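Long-range contacts in extracellular ligand-binding receptor (Rhodopseudomonas palustris, PDB 4EYQ), which probably binds small aromatic acids, such as caffeic acid and 4-hydroxyphenylpyruvic acid, in the cleft of a two-lobed periplasmic receptor: residues I25-A30 with S281-H286; G224-D229 with M243-V248. All coordinates share one frame; numbering follows the deposited sequence.

Interaction 1 (I25-A30 with S281-H286); sequences IPERNA and SQFAGH. With DHC (caffeic acid), chain C; ENO (3-(4-hydroxy-phenyl)pyruvic acid), chain B.
Glu-27 meets Phe-283 with its aliphatic part: the methylene CG of Glu-27 presses on the backbone O of Phe-283 at 3.1 Å, and no hydrogen bond joins residues 25-30 to 281-286, although O of Glu-27 bonds to OG of Ser-287 just beyond. With CG beside its own backbone N (chi1 -64°), the side chain of Glu-27 slants across toward the Phe-283 backbone, where its OE2 lies 3.5 Å from CB of Phe-283. Carboxylate and phenyl planes stand 79° apart. The other oxygen, OE1, is hydrogen-bonded to Ser-77, which holds this buried acid in place. Cut back to alanine, this position is likely to leave Ser-77 without its carboxylate partner and to open a gap beside the Phe-283 carbonyl.

The CB atoms of Ala-30 and Ala-284 meet at 4.0 Å, while CB of Pro-26 rests 3.5 Å from OG of Ser-281. Ser-281 is the N-cap residue of helix 282-301, and its OG accepts a nearly straight bond from N of Ala-284 (3.0 Å). NE2 of Gln-282 and NE2 of His-286 hydrogen-bond to the phenolic oxygen O4' of caffeic acid or the equivalent O3 of hydroxyphenylpyruvate.

The axes of the two short helical segments approach to 7.4 Å and cross at -43°. Helix 21-30, which follows strand 8-14, thus packs on the N-terminal turn of helix 282-301, and Tyr-271 of helix 261-275 touches both Pro-26 and Ala-284.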
ATOM      1  N   ILE A  25       9.149   7.600   2.286  1.00 26.50           N
ATOM      2  CA  ILE A  25       9.771   8.731   1.609  1.00 27.12           C
ATOM      3  C   ILE A  25       9.000   9.173   0.350  1.00 26.42           C
ATOM      4  O   ILE A  25       8.684  10.376   0.230  1.00 25.72           O
ATOM      5  CB  ILE A  25      11.294   8.536   1.411  1.00 28.64           C
ATOM      6  CG1 ILE A  25      11.980   8.670   2.787  1.00 30.42           C
ATOM      7  CG2 ILE A  25      11.891   9.548   0.415  1.00 27.94           C
ATOM      8  CD1 ILE A  25      13.445   8.244   2.818  1.00 33.65           C
ATOM      9  N   PRO A  26       8.669   8.217  -0.576  1.00 25.15           N
ATOM     10  CA  PRO A  26       7.870   8.641  -1.745  1.00 25.71           C
ATOM     11  C   PRO A  26       6.465   9.082  -1.363  1.00 22.82           C
ATOM     12  O   PRO A  26       5.929   9.954  -1.995  1.00 21.74           O
ATOM     13  CB  PRO A  26       7.807   7.381  -2.626  1.00 25.54           C
ATOM     14  CG  PRO A  26       8.973   6.577  -2.196  1.00 27.15           C
ATOM     15  CD  PRO A  26       9.056   6.803  -0.705  1.00 25.31           C
ATOM     16  N   GLU A  27       5.876   8.493  -0.326  1.00 21.90           N
ATOM     17  CA  GLU A  27       4.607   8.999   0.173  1.00 21.72           C
ATOM     18  C   GLU A  27       4.673  10.475   0.625  1.00 22.99           C
ATOM     19  O   GLU A  27       3.793  11.259   0.275  1.00 23.63           O
ATOM     20  CB  GLU A  27       4.011   8.075   1.236  1.00 21.81           C
ATOM     21  CG  GLU A  27       3.690   6.735   0.620  1.00 21.17           C
ATOM     22  CD  GLU A  27       3.423   5.622   1.610  1.00 23.43           C
ATOM     23  OE1 GLU A  27       3.640   5.796   2.831  1.00 23.05           O
ATOM     24  OE2 GLU A  27       3.013   4.546   1.125  1.00 25.51           O
ATOM     25  N   ARG A  28       5.727  10.855   1.352  1.00 23.78           N
ATOM     26  CA  ARG A  28       5.920  12.238   1.748  1.00 24.64           C
ATOM     27  C   ARG A  28       6.260  13.087   0.509  1.00 25.58           C
ATOM     28  O   ARG A  28       5.747  14.192   0.346  1.00 26.28           O
ATOM     29  CB  ARG A  28       7.049  12.331   2.802  1.00 28.12           C
ATOM     30  CG  ARG A  28       7.277  13.735   3.350  1.00 30.95           C
ATOM     31  CD  ARG A  28       8.687  13.916   3.842  1.00 38.13           C
ATOM     32  NE  ARG A  28       9.630  13.620   2.773  1.00 42.72           N
ATOM     33  CZ  ARG A  28      10.897  13.254   2.958  1.00 43.73           C
ATOM     34  NH1 ARG A  28      11.406  13.145   4.188  1.00 47.32           N
ATOM     35  NH2 ARG A  28      11.656  12.999   1.902  1.00 41.61           N
ATOM     36  N   ASN A  29       7.118  12.587  -0.375  1.00 26.05           N
ATOM     37  CA  ASN A  29       7.473  13.372  -1.564  1.00 28.27           C
ATOM     38  C   ASN A  29       6.247  13.687  -2.426  1.00 28.06           C
ATOM     39  O   ASN A  29       6.142  14.763  -2.997  1.00 30.88           O
ATOM     40  CB  ASN A  29       8.534  12.661  -2.425  1.00 28.84           C
ATOM     41  CG  ASN A  29       9.871  12.537  -1.730  1.00 30.77           C
ATOM     42  OD1 ASN A  29      10.104  13.161  -0.700  1.00 31.79           O
ATOM     43  ND2 ASN A  29      10.768  11.730  -2.300  1.00 31.58           N
ATOM     44  N   ALA A  30       5.315  12.748  -2.517  1.00 27.02           N
ATOM     45  CA  ALA A  30       4.150  12.909  -3.411  1.00 28.33           C
ATOM     46  C   ALA A  30       3.213  14.034  -2.935  1.00 28.63           C
ATOM     47  O   ALA A  30       2.449  14.588  -3.747  1.00 26.49           O
ATOM     48  CB  ALA A  30       3.380  11.590  -3.546  1.00 25.10           C
ATOM     49  N   SER A 281       6.330   5.083  -8.091  1.00 23.94           N
ATOM     50  CA  SER A 281       6.191   3.963  -7.154  1.00 21.80           C
ATOM     51  C   SER A 281       4.748   3.707  -6.793  1.00 19.86           C
ATOM     52  O   SER A 281       3.905   4.576  -6.912  1.00 20.38           O
ATOM     53  CB  SER A 281       6.998   4.164  -5.842  1.00 23.46           C
ATOM     54  OG  SER A 281       6.552   5.297  -5.096  1.00 23.15           O
ATOM     55  N   GLN A 282       4.494   2.480  -6.365  1.00 18.97           N
ATOM     56  CA  GLN A 282       3.261   2.083  -5.743  1.00 18.81           C
ATOM     57  C   GLN A 282       2.919   3.101  -4.653  1.00 20.12           C
ATOM     58  O   GLN A 282       1.764   3.479  -4.467  1.00 17.47           O
ATOM     59  CB  GLN A 282       3.506   0.711  -5.093  1.00 18.15           C
ATOM     60  CG  GLN A 282       2.368   0.129  -4.272  1.00 18.50           C
ATOM     61  CD  GLN A 282       1.292  -0.503  -5.126  1.00 20.24           C
ATOM     62  OE1 GLN A 282       1.335  -0.461  -6.387  1.00 19.90           O
ATOM     63  NE2 GLN A 282       0.296  -1.084  -4.461  1.00 20.01           N
ATOM     64  N   PHE A 283       3.941   3.517  -3.910  1.00 22.57           N
ATOM     65  CA  PHE A 283       3.719   4.179  -2.609  1.00 21.51           C
ATOM     66  C   PHE A 283       3.352   5.641  -2.795  1.00 20.08           C
ATOM     67  O   PHE A 283       2.428   6.157  -2.122  1.00 18.22           O
ATOM     68  CB  PHE A 283       4.948   3.994  -1.698  1.00 23.21           C
ATOM     69  CG  PHE A 283       5.516   2.614  -1.774  1.00 24.34           C
ATOM     70  CD1 PHE A 283       4.731   1.522  -1.442  1.00 23.09           C
ATOM     71  CD2 PHE A 283       6.806   2.403  -2.235  1.00 26.52           C
ATOM     72  CE1 PHE A 283       5.225   0.240  -1.551  1.00 22.81           C
ATOM     73  CE2 PHE A 283       7.311   1.117  -2.344  1.00 26.89           C
ATOM     74  CZ  PHE A 283       6.519   0.036  -1.997  1.00 23.73           C
ATOM     75  N   ALA A 284       4.071   6.304  -3.702  1.00 17.96           N
ATOM     76  CA  ALA A 284       3.672   7.633  -4.130  1.00 18.72           C
ATOM     77  C   ALA A 284       2.197   7.647  -4.606  1.00 17.67           C
ATOM     78  O   ALA A 284       1.442   8.560  -4.286  1.00 17.91           O
ATOM     79  CB  ALA A 284       4.602   8.125  -5.239  1.00 18.32           C
ATOM     80  N   GLY A 285       1.787   6.628  -5.369  1.00 17.74           N
ATOM     81  CA  GLY A 285       0.372   6.471  -5.759  1.00 17.85           C
ATOM     82  C   GLY A 285      -0.628   6.568  -4.602  1.00 18.35           C
ATOM     83  O   GLY A 285      -1.645   7.259  -4.713  1.00 18.28           O
ATOM     84  N   HIS A 286      -0.340   5.907  -3.480  1.00 17.98           N
ATOM     85  CA  HIS A 286      -1.263   5.932  -2.342  1.00 18.44           C
ATOM     86  C   HIS A 286      -1.459   7.286  -1.674  1.00 18.95           C
ATOM     87  O   HIS A 286      -2.599   7.646  -1.322  1.00 17.51           O
ATOM     88  CB  HIS A 286      -0.899   4.899  -1.283  1.00 18.61           C
ATOM     89  CG  HIS A 286      -0.830   3.493  -1.802  1.00 21.18           C
ATOM     90  ND1 HIS A 286      -1.747   2.985  -2.659  1.00 21.69           N
ATOM     91  CD2 HIS A 286       0.096   2.482  -1.573  1.00 20.98           C
ATOM     92  CE1 HIS A 286      -1.426   1.709  -2.946  1.00 19.76           C
ATOM     93  NE2 HIS A 286      -0.305   1.401  -2.288  1.00 20.84           N
TER
HETATM   94  C1  DHC C 402       4.035  -3.932   5.079  0.50 23.94           C
HETATM   95  O1  DHC C 402       5.285  -4.022   4.972  0.50 23.94           O
HETATM   96  C2  DHC C 402       3.191  -3.650   3.893  0.50 20.30           C
HETATM   97  C3  DHC C 402       3.572  -2.744   3.014  0.50 19.99           C
HETATM   98  C1' DHC C 402       2.756  -2.424   1.815  0.50 21.89           C
HETATM   99  C2' DHC C 402       2.603  -1.085   1.506  0.50 21.51           C
HETATM  100  C3' DHC C 402       1.870  -0.721   0.396  0.50 22.61           C
HETATM  101  C4' DHC C 402       1.246  -1.774  -0.449  0.50 22.99           C
HETATM  102  C5' DHC C 402       1.401  -3.110  -0.106  0.50 17.00           C
HETATM  103  C6' DHC C 402       2.161  -3.421   1.024  0.50 20.56           C
HETATM  104  O4' DHC C 402       0.519  -1.427  -1.544  0.50 28.84           O
HETATM  105  O3' DHC C 402       1.742   0.597   0.113  0.50 23.54           O
HETATM  106  O2  DHC C 402       3.468  -4.081   6.182  0.50 22.24           O
HETATM  107  O4  ENO B 401       1.902  -2.918   4.362  0.50 22.29           O
HETATM  108  C9  ENO B 401       2.717  -0.751   1.569  0.50 20.70           C
HETATM  109  C8  ENO B 401       1.930  -0.318   0.516  0.50 20.63           C
HETATM  110  C7  ENO B 401       1.310  -1.245  -0.312  0.50 23.76           C
HETATM  111  C6  ENO B 401       1.452  -2.616  -0.102  0.50 19.41           C
HETATM  112  C5  ENO B 401       2.253  -3.036   0.959  0.50 20.63           C
HETATM  113  C4  ENO B 401       2.880  -2.111   1.800  0.50 22.07           C
HETATM  114  O3  ENO B 401       0.542  -0.779  -1.327  0.50 28.36           O
HETATM  115  C3  ENO B 401       3.777  -2.567   2.942  0.50 21.15           C
HETATM  116  C2  ENO B 401       3.101  -3.053   4.192  0.50 22.83           C
HETATM  117  C1  ENO B 401       3.935  -3.692   5.215  0.50 23.05           C
HETATM  118  O2  ENO B 401       3.390  -4.163   6.232  0.50 21.81           O
HETATM  119  O1  ENO B 401       5.180  -3.771   5.052  0.50 23.12           O

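Interaction 2 (G224-D229 with M243-V248); sequences GAASMD and MASGPV. With DHC (caffeic acid), chain C; ENO (3-(4-hydroxy-phenyl)pyruvic acid), chain B.
Ala-225 places its CB 3.7 Å from the terminal CE of Met-243, a selenomethionine, just after Gly-224 has brought its bare CA within 3.4 Å of ring carbon C6' of caffeic acid. The chain therefore has the ligand on one residue and the strand on the next. Met-243 starts with CG anti to its backbone N (chi1 -173°) and bends only at its last torsion (chi3 -66°), which lays the selenium alongside the backbone of the loop.

At Ala-226 the selenium approaches CA to 3.6 Å, and the methyl CB touches both SE of Met-243 and CB of Ser-245, 3.9 Å from the latter. Ala-226 is the centre of an inverse gamma turn closed by the bond from N of Ser-227 to O of Ala-225. Ser-227 then points away from the strand and caps the next helix, its OG accepting from N of Asp-229. Across the contact, the hydroxyl of Ser-245 is engaged within its own segment, donating to O of Gly-246 at 2.8 Å.

With no hydrogen bond across the segments, the contact rests on van der Waals contacts of selenium, small side chains and backbone, and joins the loop entering helix 228-234 to strand 242-245. Strand 218-221 completes the beta-alpha-beta unit, a building block of the Rossmann-like lobes of periplasmic binding proteins, here with its loop bordering the ligand.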
ATOM      1  N   GLY A 224       3.830  -4.616  -1.988  1.00 19.04           N
ATOM      2  CA  GLY A 224       4.783  -3.939  -1.098  1.00 19.17           C
ATOM      3  C   GLY A 224       6.200  -3.718  -1.657  1.00 19.57           C
ATOM      4  O   GLY A 224       6.920  -2.836  -1.173  1.00 18.42           O
ATOM      5  N   ALA A 225       6.582  -4.493  -2.677  1.00 18.49           N
ATOM      6  CA  ALA A 225       7.905  -4.400  -3.302  1.00 19.25           C
ATOM      7  C   ALA A 225       7.964  -3.464  -4.533  1.00 22.32           C
ATOM      8  O   ALA A 225       9.035  -3.277  -5.117  1.00 26.28           O
ATOM      9  CB  ALA A 225       8.360  -5.796  -3.696  1.00 18.18           C
ATOM     10  N   ALA A 226       6.845  -2.855  -4.922  1.00 20.04           N
ATOM     11  CA  ALA A 226       6.778  -2.148  -6.219  1.00 20.47           C
ATOM     12  C   ALA A 226       7.338  -0.727  -6.237  1.00 21.63           C
ATOM     13  O   ALA A 226       6.588   0.244  -6.272  1.00 21.65           O
ATOM     14  CB  ALA A 226       5.340  -2.166  -6.789  1.00 16.75           C
ATOM     15  N   SER A 227       8.659  -0.600  -6.216  1.00 25.08           N
ATOM     16  CA  SER A 227       9.311   0.671  -6.499  1.00 26.49           C
ATOM     17  C   SER A 227      10.717   0.353  -7.005  1.00 25.69           C
ATOM     18  O   SER A 227      11.144  -0.807  -6.965  1.00 25.21           O
ATOM     19  CB  SER A 227       9.399   1.532  -5.238  1.00 26.90           C
ATOM     20  OG  SER A 227      10.425   1.076  -4.382  1.00 26.13           O
HETATM   21  N   MSE A 228      11.431   1.384  -7.446  0.50 27.31           N
HETATM   22  CA  MSE A 228      12.795   1.247  -7.959  0.50 28.65           C
HETATM   23  C   MSE A 228      13.771   0.704  -6.918  0.50 27.78           C
HETATM   24  O   MSE A 228      14.784   0.111  -7.281  0.50 27.93           O
HETATM   25  CB  MSE A 228      13.292   2.603  -8.470  0.50 32.58           C
HETATM   26  CG  MSE A 228      14.579   2.573  -9.261  0.50 34.30           C
HETATM   27 SE   MSE A 228      14.805   4.292 -10.177  0.50 45.92          SE
HETATM   28  CE  MSE A 228      14.603   5.470  -8.630  0.50 42.52           C
ATOM     29  N   ASP A 229      13.469   0.896  -5.632  1.00 27.87           N
ATOM     30  CA  ASP A 229      14.380   0.466  -4.559  1.00 29.22           C
ATOM     31  C   ASP A 229      14.579  -1.045  -4.535  1.00 26.65           C
ATOM     32  O   ASP A 229      15.708  -1.526  -4.305  1.00 25.92           O
ATOM     33  CB  ASP A 229      13.986   1.019  -3.177  1.00 31.04           C
ATOM     34  CG  ASP A 229      14.344   2.496  -3.027  1.00 38.54           C
ATOM     35  OD1 ASP A 229      15.459   2.927  -3.397  1.00 42.44           O
ATOM     36  OD2 ASP A 229      13.500   3.262  -2.566  1.00 48.78           O
HETATM   37  N   MSE A 243       5.653  -9.840 -10.066  1.00 19.53           N
HETATM   38  CA  MSE A 243       5.236  -8.939  -8.954  1.00 19.75           C
HETATM   39  C   MSE A 243       3.883  -8.295  -9.179  1.00 18.20           C
HETATM   40  O   MSE A 243       3.702  -7.632 -10.199  1.00 20.23           O
HETATM   41  CB  MSE A 243       6.299  -7.845  -8.753  1.00 19.17           C
HETATM   42  CG  MSE A 243       6.053  -6.959  -7.533  1.00 19.05           C
HETATM   43 SE   MSE A 243       7.273  -5.410  -7.558  0.75 17.51          SE
HETATM   44  CE  MSE A 243       8.901  -6.346  -7.325  1.00 20.58           C
ATOM     45  N   ALA A 244       2.953  -8.472  -8.227  1.00 19.52           N
ATOM     46  CA  ALA A 244       1.665  -7.727  -8.223  1.00 19.56           C
ATOM     47  C   ALA A 244       1.909  -6.223  -8.000  1.00 17.67           C
ATOM     48  O   ALA A 244       2.811  -5.833  -7.230  1.00 20.80           O
ATOM     49  CB  ALA A 244       0.687  -8.281  -7.149  1.00 19.69           C
ATOM     50  N   SER A 245       1.143  -5.378  -8.663  1.00 24.01           N
ATOM     51  CA  SER A 245       1.298  -3.946  -8.480  1.00 23.50           C
ATOM     52  C   SER A 245       0.021  -3.200  -8.926  1.00 22.22           C
ATOM     53  O   SER A 245      -0.810  -3.760  -9.634  1.00 22.19           O
ATOM     54  CB  SER A 245       2.560  -3.473  -9.213  1.00 24.20           C
ATOM     55  OG  SER A 245       2.335  -2.382 -10.049  1.00 25.17           O
ATOM     56  N   GLY A 246      -0.158  -1.962  -8.452  1.00 21.57           N
ATOM     57  CA  GLY A 246      -1.223  -1.093  -8.929  1.00 19.58           C
ATOM     58  C   GLY A 246      -0.893  -0.560 -10.304  1.00 20.03           C
ATOM     59  O   GLY A 246       0.284  -0.621 -10.753  1.00 20.08           O
ATOM     60  N   PRO A 247      -1.914  -0.009 -10.980  1.00 19.88           N
ATOM     61  CA  PRO A 247      -1.800   0.473 -12.355  1.00 21.36           C
ATOM     62  C   PRO A 247      -0.939   1.728 -12.509  1.00 21.89           C
ATOM     63  O   PRO A 247      -0.560   2.097 -13.643  1.00 22.83           O
ATOM     64  CB  PRO A 247      -3.249   0.748 -12.761  1.00 22.27           C
ATOM     65  CG  PRO A 247      -3.990   0.923 -11.466  1.00 21.81           C
ATOM     66  CD  PRO A 247      -3.301   0.037 -10.461  1.00 21.18           C
ATOM     67  N   VAL A 248      -0.610   2.371 -11.387  1.00 21.56           N
ATOM     68  CA  VAL A 248       0.244   3.575 -11.427  1.00 22.50           C
ATOM     69  C   VAL A 248       1.654   3.287 -11.960  1.00 22.02           C
ATOM     70  O   VAL A 248       2.364   4.219 -12.410  1.00 24.06           O
ATOM     71  CB  VAL A 248       0.363   4.267 -10.034  1.00 22.79           C
ATOM     72  CG1 VAL A 248       1.270   3.467  -9.085  1.00 22.02           C
ATOM     73  CG2 VAL A 248       0.914   5.682 -10.210  1.00 23.65           C
TER
HETATM   74  C1  DHC C 402       4.035  -3.932   5.079  0.50 23.94           C
HETATM   75  O1  DHC C 402       5.285  -4.022   4.972  0.50 23.94           O
HETATM   76  C2  DHC C 402       3.191  -3.650   3.893  0.50 20.30           C
HETATM   77  C3  DHC C 402       3.572  -2.744   3.014  0.50 19.99           C
HETATM   78  C1' DHC C 402       2.756  -2.424   1.815  0.50 21.89           C
HETATM   79  C2' DHC C 402       2.603  -1.085   1.506  0.50 21.51           C
HETATM   80  C3' DHC C 402       1.870  -0.721   0.396  0.50 22.61           C
HETATM   81  C4' DHC C 402       1.246  -1.774  -0.449  0.50 22.99           C
HETATM   82  C5' DHC C 402       1.401  -3.110  -0.106  0.50 17.00           C
HETATM   83  C6' DHC C 402       2.161  -3.421   1.024  0.50 20.56           C
HETATM   84  O4' DHC C 402       0.519  -1.427  -1.544  0.50 28.84           O
HETATM   85  O3' DHC C 402       1.742   0.597   0.113  0.50 23.54           O
HETATM   86  O2  DHC C 402       3.468  -4.081   6.182  0.50 22.24           O
HETATM   87  O4  ENO B 401       1.902  -2.918   4.362  0.50 22.29           O
HETATM   88  C9  ENO B 401       2.717  -0.751   1.569  0.50 20.70           C
HETATM   89  C8  ENO B 401       1.930  -0.318   0.516  0.50 20.63           C
HETATM   90  C7  ENO B 401       1.310  -1.245  -0.312  0.50 23.76           C
HETATM   91  C6  ENO B 401       1.452  -2.616  -0.102  0.50 19.41           C
HETATM   92  C5  ENO B 401       2.253  -3.036   0.959  0.50 20.63           C
HETATM   93  C4  ENO B 401       2.880  -2.111   1.800  0.50 22.07           C
HETATM   94  O3  ENO B 401       0.542  -0.779  -1.327  0.50 28.36           O
HETATM   95  C3  ENO B 401       3.777  -2.567   2.942  0.50 21.15           C
HETATM   96  C2  ENO B 401       3.101  -3.053   4.192  0.50 22.83           C
HETATM   97  C1  ENO B 401       3.935  -3.692   5.215  0.50 23.05           C
HETATM   98  O2  ENO B 401       3.390  -4.163   6.232  0.50 21.81           O
HETATM   99  O1  ENO B 401       5.180  -3.771   5.052  0.50 23.12           O

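Overall arrangement
Both interactions are buried, their centres about 11 Å apart, and they border one ligand site. Interaction 1 pairs two helices far apart in sequence and keeps polar groups among its apolar ones; interaction 2 is local, a loop lying on a strand of the seven-stranded sheet, held by van der Waals contacts of selenium, small side chains and backbone. They meet directly: the backbone N of Gln-282 bonds to O of Ala-226, and OE1 of Gln-282 to N of Gly-246. One residue of helix 282-301 is thereby tied to both halves of interaction 2. Each contact also sends residues to the same ligand site, through hydrogen bonds from 281-286 and through close packing from 224-229.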